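Local coordinates for DegQ (Legionella fallonii, PDB 3PV5), which is an HtrA-family protease, probably also a chaperone, that is built from trypsin-like and PDZ domains and assembles into large, self-compartmentalizing 12-mers, at residues A[169-174]-A[198-203]. Sequence-based numbering, arbitrary orientation.
Sequences SQSATF and AAIGGG
In the second beta-barrel of the trypsin-like domain, the loop that leads to the probable nucleophilic serine lays Ala198 and Ile200 against Ser171, just before strand 172-179, and Thr173 within it. Thr173 reaches toward the loop, its methyl going to Ala198 and its hydroxyl to Ile200. Thr173 CG2 lies 3.4 Å from Ala198 O and 3.9 Å from Ala198 CB, while Thr173 OG1, anti to the backbone N (chi1 -173°), comes 3.7 Å from Ile200 CG2. That hydroxyl is hydrogen-bonded to Asp197 OD2 of a neighbouring subunit, which also binds Phe174 N, linking this packing to the assembly. Ile200 passes Thr173 in the opposite direction: with chi1 at 46°, CG1 lies between the backbone N and carbonyl carbon and carries Ile200 CD1 to 3.5 Å from Ser171 CB, while CG2 faces Thr173. No hydrogen bond crosses between the two segments. Strand 153-157, the neighbour in the barrel, pairs with 169-174 through backbone hydrogen bonds of Ser171 with Gly158 and Thr173 with Ala156. Beyond Ile200 the loop reverses in a type I' turn, closed by Gly203 N to Ile200 O at 2.7 Å, whose central residues, Gly201 and Gly202, are the engineered pair of this variant.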
loop_
_atom_site.group_PDB
_atom_site.type_symbol
_atom_site.label_atom_id
_atom_site.label_comp_id
_atom_site.label_asym_id
_atom_site.label_seq_id
_atom_site.Cartn_x
_atom_site.Cartn_y
_atom_site.Cartn_z
ATOM N N SER A 169 -33.530 -33.844 -5.610
ATOM C CA SER A 169 -34.446 -33.060 -6.476
ATOM C C SER A 169 -33.602 -32.230 -7.453
ATOM O O SER A 169 -32.601 -31.563 -7.072
ATOM C CB SER A 169 -35.371 -32.167 -5.642
ATOM O OG SER A 169 -34.604 -31.467 -4.659
ATOM N N GLN A 170 -33.974 -32.306 -8.717
ATOM C CA GLN A 170 -33.163 -31.659 -9.720
ATOM C C GLN A 170 -33.906 -30.445 -10.246
ATOM O O GLN A 170 -35.041 -30.569 -10.683
ATOM C CB GLN A 170 -32.846 -32.658 -10.817
ATOM C CG GLN A 170 -31.405 -32.600 -11.198
ATOM C CD GLN A 170 -30.602 -33.365 -10.251
ATOM O OE1 GLN A 170 -31.062 -34.404 -9.819
ATOM N NE2 GLN A 170 -29.443 -32.867 -9.863
ATOM N N SER A 171 -33.291 -29.267 -10.176
ATOM C CA SER A 171 -33.962 -28.052 -10.662
ATOM C C SER A 171 -34.255 -28.115 -12.144
ATOM O O SER A 171 -33.415 -28.573 -12.937
ATOM C CB SER A 171 -33.135 -26.805 -10.421
ATOM O OG SER A 171 -32.950 -26.568 -9.030
ATOM N N ALA A 172 -35.444 -27.636 -12.522
ATOM C CA ALA A 172 -35.822 -27.486 -13.918
ATOM C C ALA A 172 -35.915 -25.986 -14.353
ATOM O O ALA A 172 -36.362 -25.130 -13.613
ATOM C CB ALA A 172 -37.109 -28.181 -14.141
ATOM N N THR A 173 -35.487 -25.682 -15.583
ATOM C CA THR A 173 -35.604 -24.341 -16.133
ATOM C C THR A 173 -36.005 -24.356 -17.589
ATOM O O THR A 173 -35.559 -25.225 -18.309
ATOM C CB THR A 173 -34.293 -23.589 -16.054
ATOM O OG1 THR A 173 -34.570 -22.271 -16.468
ATOM C CG2 THR A 173 -33.162 -24.190 -16.956
ATOM N N PHE A 174 -36.823 -23.378 -18.002
ATOM C CA PHE A 174 -37.549 -23.417 -19.301
ATOM C C PHE A 174 -37.129 -22.284 -20.266
ATOM O O PHE A 174 -36.786 -21.149 -19.850
ATOM C CB PHE A 174 -39.059 -23.386 -19.056
ATOM C CG PHE A 174 -39.934 -23.123 -20.293
ATOM C CD1 PHE A 174 -40.520 -24.164 -20.982
ATOM C CD2 PHE A 174 -40.219 -21.822 -20.716
ATOM C CE1 PHE A 174 -41.388 -23.947 -22.087
ATOM C CE2 PHE A 174 -41.073 -21.588 -21.820
ATOM C CZ PHE A 174 -41.632 -22.671 -22.517
ATOM N N ALA A 198 -32.336 -21.222 -21.421
ATOM C CA ALA A 198 -32.767 -22.001 -20.253
ATOM C C ALA A 198 -31.601 -22.205 -19.322
ATOM O O ALA A 198 -30.937 -23.250 -19.310
ATOM C CB ALA A 198 -33.318 -23.342 -20.731
ATOM N N ALA A 199 -31.280 -21.218 -18.529
ATOM C CA ALA A 199 -30.211 -21.488 -17.563
ATOM C C ALA A 199 -30.456 -20.882 -16.239
ATOM O O ALA A 199 -31.042 -19.849 -16.142
ATOM C CB ALA A 199 -28.884 -21.026 -18.098
ATOM N N ILE A 200 -29.996 -21.544 -15.201
ATOM C CA ILE A 200 -30.123 -20.997 -13.882
ATOM C C ILE A 200 -28.813 -21.123 -13.162
ATOM O O ILE A 200 -28.086 -22.091 -13.374
ATOM C CB ILE A 200 -31.325 -21.598 -13.076
ATOM C CG1 ILE A 200 -31.377 -23.112 -13.177
ATOM C CG2 ILE A 200 -32.677 -20.932 -13.540
ATOM C CD1 ILE A 200 -32.251 -23.805 -12.017
ATOM N N GLY A 201 -28.469 -20.114 -12.358
ATOM C CA GLY A 201 -27.310 -20.187 -11.486
ATOM C C GLY A 201 -25.992 -20.376 -12.238
ATOM O O GLY A 201 -25.041 -20.948 -11.701
ATOM N N GLY A 202 -25.936 -19.882 -13.470
ATOM C CA GLY A 202 -24.733 -20.057 -14.291
ATOM C C GLY A 202 -24.695 -21.387 -14.985
ATOM O O GLY A 202 -23.689 -21.728 -15.612
ATOM N N GLY A 203 -25.782 -22.143 -14.869
ATOM C CA GLY A 203 -26.007 -23.315 -15.708
ATOM C C GLY A 203 -25.749 -24.650 -15.027
ATOM O O GLY A 203 -25.115 -24.721 -14.002
#